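Local atomic coordinates of leukocyte-associated immunoglobulin-like receptor 1 (Mus musculus, PDB entry 4ESK), a protein that acts as an inhibitory receptor of the immunoglobulin superfamily, constitutively restraining natural killer cells, B cells and T cells by recruiting the phosphatases PTPN6 and PTPN11. Residues Asp34-Tyr39 and Thr61-Glu66; Met41-Lys46 and Phe51-Thr56. One frame throughout, in Å; residues are numbered along the deposited sequence.

Contact 1: Asp34-Tyr39 and Thr61-Glu66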
loop_
_atom_site.group_PDB
_atom_site.type_symbol
_atom_site.label_atom_id
_atom_site.label_comp_id
_atom_site.label_asym_id
_atom_site.label_seq_id
_atom_site.Cartn_x
_atom_site.Cartn_y
_atom_site.Cartn_z
ATOM N N ASP A 34 -9.855 13.464 1.246
ATOM C CA ASP A 34 -10.219 14.721 0.588
ATOM C C ASP A 34 -10.516 14.514 -0.892
ATOM O O ASP A 34 -11.509 15.046 -1.373
ATOM C CB ASP A 34 -9.142 15.831 0.756
ATOM C CG ASP A 34 -8.781 16.107 2.217
ATOM O OD1 ASP A 34 -9.726 16.335 3.007
ATOM O OD2 ASP A 34 -7.559 16.107 2.576
ATOM N N LYS A 35 -9.685 13.747 -1.604
ATOM C CA LYS A 35 -9.742 13.708 -3.084
ATOM C C LYS A 35 -10.130 12.361 -3.681
ATOM O O LYS A 35 -10.062 12.180 -4.892
ATOM C CB LYS A 35 -8.385 14.102 -3.681
ATOM C CG LYS A 35 -7.768 15.353 -3.103
ATOM C CD LYS A 35 -8.513 16.600 -3.514
ATOM C CE LYS A 35 -7.694 17.857 -3.230
ATOM N NZ LYS A 35 -6.265 17.780 -3.674
ATOM N N HIS A 36 -10.557 11.418 -2.855
ATOM C CA HIS A 36 -10.733 10.030 -3.312
ATOM C C HIS A 36 -11.705 9.905 -4.461
ATOM O O HIS A 36 -11.470 9.132 -5.393
ATOM C CB HIS A 36 -11.172 9.170 -2.132
ATOM C CG HIS A 36 -11.125 7.684 -2.393
ATOM N ND1 HIS A 36 -12.185 6.993 -2.825
ATOM C CD2 HIS A 36 -10.106 6.755 -2.192
ATOM C CE1 HIS A 36 -11.850 5.683 -2.929
ATOM N NE2 HIS A 36 -10.585 5.548 -2.542
ATOM N N ASP A 37 -12.785 10.693 -4.435
ATOM C CA ASP A 37 -13.817 10.622 -5.482
ATOM C C ASP A 37 -13.317 11.011 -6.876
ATOM O O ASP A 37 -13.960 10.675 -7.875
ATOM C CB ASP A 37 -15.020 11.525 -5.136
ATOM C CG ASP A 37 -15.970 10.896 -4.144
ATOM O OD1 ASP A 37 -16.564 11.629 -3.323
ATOM O OD2 ASP A 37 -16.151 9.666 -4.188
ATOM N N LEU A 38 -12.194 11.714 -6.955
ATOM C CA LEU A 38 -11.680 12.200 -8.249
ATOM C C LEU A 38 -10.997 11.109 -9.082
ATOM O O LEU A 38 -10.874 11.241 -10.314
ATOM C CB LEU A 38 -10.701 13.348 -8.061
ATOM C CG LEU A 38 -11.160 14.577 -7.275
ATOM C CD1 LEU A 38 -10.105 15.660 -7.361
ATOM C CD2 LEU A 38 -12.518 15.064 -7.768
ATOM N N TYR A 39 -10.536 10.050 -8.416
ATOM C CA TYR A 39 -9.724 9.005 -9.058
ATOM C C TYR A 39 -10.536 7.722 -9.086
ATOM O O TYR A 39 -11.219 7.409 -8.105
ATOM C CB TYR A 39 -8.391 8.840 -8.309
ATOM C CG TYR A 39 -7.620 10.142 -8.257
ATOM C CD1 TYR A 39 -6.865 10.560 -9.328
ATOM C CD2 TYR A 39 -7.727 11.001 -7.166
ATOM C CE1 TYR A 39 -6.182 11.766 -9.312
ATOM C CE2 TYR A 39 -7.062 12.217 -7.143
ATOM C CZ TYR A 39 -6.284 12.599 -8.224
ATOM O OH TYR A 39 -5.604 13.804 -8.247
ATOM N N THR A 61 -12.790 5.843 1.563
ATOM C CA THR A 61 -11.590 6.511 1.084
ATOM C C THR A 61 -10.352 5.629 1.260
ATOM O O THR A 61 -9.235 6.080 1.017
ATOM C CB THR A 61 -11.398 7.876 1.767
ATOM O OG1 THR A 61 -11.435 7.737 3.194
ATOM C CG2 THR A 61 -12.498 8.865 1.327
ATOM N N GLU A 62 -10.551 4.394 1.717
ATOM C CA GLU A 62 -9.477 3.422 1.818
ATOM C C GLU A 62 -9.703 2.299 0.811
ATOM O O GLU A 62 -10.834 1.886 0.573
ATOM C CB GLU A 62 -9.405 2.816 3.236
ATOM C CG GLU A 62 -8.981 3.798 4.314
ATOM C CD GLU A 62 -9.938 4.974 4.512
ATOM O OE1 GLU A 62 -11.117 4.765 4.860
ATOM O OE2 GLU A 62 -9.516 6.123 4.301
ATOM N N ASP A 63 -8.613 1.789 0.271
ATOM C CA ASP A 63 -8.614 0.704 -0.718
ATOM C C ASP A 63 -7.553 -0.298 -0.277
ATOM O O ASP A 63 -6.376 0.054 -0.168
ATOM C CB ASP A 63 -8.252 1.283 -2.072
ATOM C CG ASP A 63 -9.262 2.288 -2.556
ATOM O OD1 ASP A 63 -9.046 3.499 -2.328
ATOM O OD2 ASP A 63 -10.298 1.879 -3.124
ATOM N N GLU A 64 -7.969 -1.528 0.000
ATOM C CA GLU A 64 -7.084 -2.502 0.611
ATOM C C GLU A 64 -6.639 -3.563 -0.368
ATOM O O GLU A 64 -7.417 -3.984 -1.228
ATOM C CB GLU A 64 -7.788 -3.217 1.739
ATOM C CG GLU A 64 -8.132 -2.346 2.912
ATOM C CD GLU A 64 -8.527 -3.158 4.122
ATOM O OE1 GLU A 64 -8.288 -4.387 4.135
ATOM O OE2 GLU A 64 -9.097 -2.560 5.048
ATOM N N PHE A 65 -5.404 -4.009 -0.200
ATOM C CA PHE A 65 -4.841 -5.107 -0.976
ATOM C C PHE A 65 -4.322 -6.137 0.024
ATOM O O PHE A 65 -3.440 -5.823 0.810
ATOM C CB PHE A 65 -3.683 -4.604 -1.828
ATOM C CG PHE A 65 -4.073 -3.609 -2.890
ATOM C CD1 PHE A 65 -4.344 -4.032 -4.164
ATOM C CD2 PHE A 65 -4.122 -2.250 -2.620
ATOM C CE1 PHE A 65 -4.700 -3.130 -5.156
ATOM C CE2 PHE A 65 -4.483 -1.336 -3.604
ATOM C CZ PHE A 65 -4.755 -1.778 -4.880
ATOM N N GLU A 66 -4.888 -7.342 0.028
ATOM C CA GLU A 66 -4.387 -8.397 0.896
ATOM C C GLU A 66 -3.356 -9.204 0.131
ATOM O O GLU A 66 -3.619 -9.653 -0.988
ATOM C CB GLU A 66 -5.491 -9.320 1.397
ATOM C CG GLU A 66 -5.020 -10.175 2.569
ATOM C CD GLU A 66 -5.976 -11.286 2.931
ATOM O OE1 GLU A 66 -7.036 -11.402 2.283
ATOM O OE2 GLU A 66 -5.673 -12.043 3.874
#
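H36 and D63 meet through a nearly straight hydrogen bond, NE2 of H36 donating to OD1 of D63 over 2.6 Å with an angle of 169° at the hydrogen. OD1 receives it on its syn lone pair and lies in the plane of the imidazole; ring and carboxylate are themselves only 11° from coplanar. One face of the same ring rests on the backbone of T61, whose CA sits 3.7 Å from the ring centroid in a CH-pi contact. Beside the ring, CG2 of T61 packs against CB of H36 at 3.7 Å. With CG anti to the backbone N (chi1 -168°), the imidazole leaves the short 3-10 turn 36-38 and reaches across to the start of strand 62-67. The example shows how an immunoglobulin-like domain can tie an irregular connection to its framework: the turn belongs to the link between strands 26-31 and 41-46, and its histidine is tucked in, buried, beside a strand of the smaller sheet. Without the imidazole, as with an alanine here, OD1 of D63 would probably lose this donor, and a gap would be likely to open over the T61 backbone. Further out, the carboxylate is positioned by other bonds as well: Y82 OH also bonds OD1, and the backbone N of E57 holds OD2, which is likely to restrict its rotation. The T61 side chain is in turn held by its hydroxyl, OG1 donating to OE2 of E62 at 2.7 Å from outside the carboxylate plane, and S31 OG bonds that same oxygen.

Contact 2: Met41-Lys46 and Phe51-Thr56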
loop_
_atom_site.group_PDB
_atom_site.type_symbol
_atom_site.label_atom_id
_atom_site.label_comp_id
_atom_site.label_asym_id
_atom_site.label_seq_id
_atom_site.Cartn_x
_atom_site.Cartn_y
_atom_site.Cartn_z
ATOM N N MET A 41 -9.145 4.610 -10.330
ATOM C CA MET A 41 -8.243 3.472 -10.215
ATOM C C MET A 41 -7.257 3.677 -9.075
ATOM O O MET A 41 -6.823 4.785 -8.795
ATOM C CB MET A 41 -7.457 3.263 -11.504
ATOM C CG MET A 41 -8.339 2.765 -12.652
ATOM S SD MET A 41 -8.992 1.112 -12.349
ATOM C CE MET A 41 -7.454 0.178 -12.248
ATOM N N VAL A 42 -6.882 2.574 -8.446
ATOM C CA VAL A 42 -5.825 2.612 -7.449
ATOM C C VAL A 42 -4.894 1.432 -7.708
ATOM O O VAL A 42 -5.337 0.296 -7.951
ATOM C CB VAL A 42 -6.375 2.601 -6.008
ATOM C CG1 VAL A 42 -7.288 1.412 -5.751
ATOM C CG2 VAL A 42 -5.219 2.637 -5.011
ATOM N N ARG A 43 -3.607 1.711 -7.660
ATOM C CA ARG A 43 -2.615 0.679 -7.864
ATOM C C ARG A 43 -1.560 0.677 -6.768
ATOM O O ARG A 43 -1.193 1.723 -6.190
ATOM C CB ARG A 43 -1.990 0.771 -9.234
ATOM C CG ARG A 43 -1.010 1.889 -9.486
ATOM C CD ARG A 43 -0.516 1.748 -10.923
ATOM N NE ARG A 43 0.438 2.772 -11.333
ATOM C CZ ARG A 43 0.127 3.952 -11.876
ATOM N NH1 ARG A 43 -1.133 4.332 -12.064
ATOM N NH2 ARG A 43 1.098 4.767 -12.236
ATOM N N LEU A 44 -1.144 -0.532 -6.448
ATOM C CA LEU A 44 -0.021 -0.741 -5.575
ATOM C C LEU A 44 1.170 -0.928 -6.480
ATOM O O LEU A 44 1.190 -1.867 -7.297
ATOM C CB LEU A 44 -0.292 -1.961 -4.712
ATOM C CG LEU A 44 0.627 -2.294 -3.557
ATOM C CD1 LEU A 44 0.827 -1.077 -2.645
ATOM C CD2 LEU A 44 -0.032 -3.450 -2.826
ATOM N N GLU A 45 2.126 -0.021 -6.368
ATOM C CA GLU A 45 3.375 -0.076 -7.119
ATOM C C GLU A 45 4.421 -0.754 -6.239
ATOM O O GLU A 45 4.537 -0.423 -5.059
ATOM C CB GLU A 45 3.853 1.325 -7.500
ATOM C CG GLU A 45 5.073 1.332 -8.435
ATOM C CD GLU A 45 5.619 2.722 -8.735
ATOM O OE1 GLU A 45 5.324 3.250 -9.819
ATOM O OE2 GLU A 45 6.349 3.299 -7.885
ATOM N N LYS A 46 5.162 -1.698 -6.815
ATOM C CA LYS A 46 6.294 -2.336 -6.122
ATOM C C LYS A 46 7.527 -2.193 -6.981
ATOM O O LYS A 46 7.508 -2.616 -8.138
ATOM C CB LYS A 46 6.008 -3.814 -5.878
ATOM C CG LYS A 46 7.148 -4.627 -5.234
ATOM C CD LYS A 46 6.730 -6.078 -5.087
ATOM C CE LYS A 46 7.790 -6.931 -4.410
ATOM N NZ LYS A 46 9.089 -6.942 -5.146
ATOM N N PHE A 51 2.090 -3.612 -9.271
ATOM C CA PHE A 51 2.031 -4.903 -8.589
ATOM C C PHE A 51 0.603 -5.442 -8.572
ATOM O O PHE A 51 0.348 -6.594 -8.926
ATOM C CB PHE A 51 2.618 -4.767 -7.173
ATOM C CG PHE A 51 2.654 -6.046 -6.385
ATOM C CD1 PHE A 51 3.571 -7.042 -6.695
ATOM C CD2 PHE A 51 1.792 -6.247 -5.319
ATOM C CE1 PHE A 51 3.617 -8.221 -5.947
ATOM C CE2 PHE A 51 1.824 -7.421 -4.579
ATOM C CZ PHE A 51 2.739 -8.415 -4.893
ATOM N N MET A 52 -0.343 -4.623 -8.134
ATOM C CA MET A 52 -1.755 -4.986 -8.111
ATOM C C MET A 52 -2.528 -3.702 -8.404
ATOM O O MET A 52 -2.045 -2.599 -8.088
ATOM C CB MET A 52 -2.181 -5.531 -6.737
ATOM C CG MET A 52 -1.733 -6.946 -6.410
ATOM S SD MET A 52 -1.976 -7.304 -4.657
ATOM C CE MET A 52 -1.570 -9.058 -4.640
ATOM N N GLU A 53 -3.692 -3.841 -9.029
ATOM C CA GLU A 53 -4.562 -2.692 -9.242
ATOM C C GLU A 53 -6.024 -3.051 -9.290
ATOM O O GLU A 53 -6.406 -4.206 -9.494
ATOM C CB GLU A 53 -4.135 -1.898 -10.469
ATOM C CG GLU A 53 -4.333 -2.609 -11.789
ATOM C CD GLU A 53 -3.739 -1.857 -12.974
ATOM O OE1 GLU A 53 -3.357 -0.673 -12.849
ATOM O OE2 GLU A 53 -3.657 -2.485 -14.050
ATOM N N LYS A 54 -6.858 -2.051 -9.062
ATOM C CA LYS A 54 -8.294 -2.230 -9.094
ATOM C C LYS A 54 -9.006 -0.892 -9.123
ATOM O O LYS A 54 -8.379 0.135 -8.927
ATOM C CB LYS A 54 -8.789 -3.063 -7.898
ATOM C CG LYS A 54 -8.486 -2.504 -6.517
ATOM C CD LYS A 54 -9.267 -3.255 -5.442
ATOM C CE LYS A 54 -8.667 -3.069 -4.059
ATOM N NZ LYS A 54 -9.346 -3.884 -3.021
ATOM N N SER A 55 -10.312 -0.935 -9.407
ATOM C CA SER A 55 -11.162 0.233 -9.313
ATOM C C SER A 55 -11.254 0.664 -7.859
ATOM O O SER A 55 -11.207 -0.165 -6.951
ATOM C CB SER A 55 -12.569 -0.067 -9.821
ATOM O OG SER A 55 -13.437 0.991 -9.468
ATOM N N THR A 56 -11.378 1.963 -7.632
ATOM C CA THR A 56 -11.515 2.480 -6.270
ATOM C C THR A 56 -12.883 2.179 -5.647
ATOM O O THR A 56 -13.873 2.003 -6.354
ATOM C CB THR A 56 -11.331 4.012 -6.281
ATOM O OG1 THR A 56 -12.218 4.561 -7.271
ATOM C CG2 THR A 56 -9.897 4.388 -6.603
#
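The F51 ring is met obliquely by two side chains of the partner strand: CD of K46 comes to 3.7 Å from CD1 of F51, and CD2 of L44 lies 4.2 Å from CD2 of F51. L44 and F51 run side by side in the same direction, whereas K46 slants past the ring, its CB near F51 CB, and carries its NZ on to the carbonyl of T75. A chi1 of -178°, which sets CG of F51 beside the carbonyl carbon, carries the ring to these two neighbours. The backbone here is a classic beta bulge, two residues of one strand, F51 and M52, set against the single L44 of the other, and L44 O accepts from F51 N at 2.8 Å and from M52 N at a longer 3.3 Å. Beyond this irregularity the strands form a regular antiparallel hairpin at the edge of the larger sheet of the immunoglobulin-like domain, their directions 174° apart. V42 and K54 are a hydrogen-bonded pair, with V42 N to K54 O at 2.9 Å answered by K54 N to V42 O. On the face bearing R43 and E53, their CB atoms approach to 3.6 Å in a non-hydrogen-bonded pair, but the charged ends stay apart. M41, bent at chi2 and chi3, folds its CE back to 3.4 Å from K54 O. Past the end of the strand, CG2 of T56 packs 4.0 Å from CB of V42.

In the fold
Contact 2 is nested along the chain within the loop that contact 1 closes, and their centres lie about 10 Å apart in one immunoglobulin-like domain, in the predicted extracellular part of the receptor. The hairpin of contact 2 belongs to the five-stranded sheet, with 49-55 as its outermost strand within the chain; contact 1 brings the connection 34-39 to strand 62-67 of the two-stranded sheet. Strand 49-55 is followed by 62-67, and one place where the two sheets meet is K54 NZ with E64 O, probably a hydrogen bond, beside F65 on M52. A second probable bond, T56 OG1 with Y39 O, means that connection and edge hairpin are joined across the immunoglobulin sandwich.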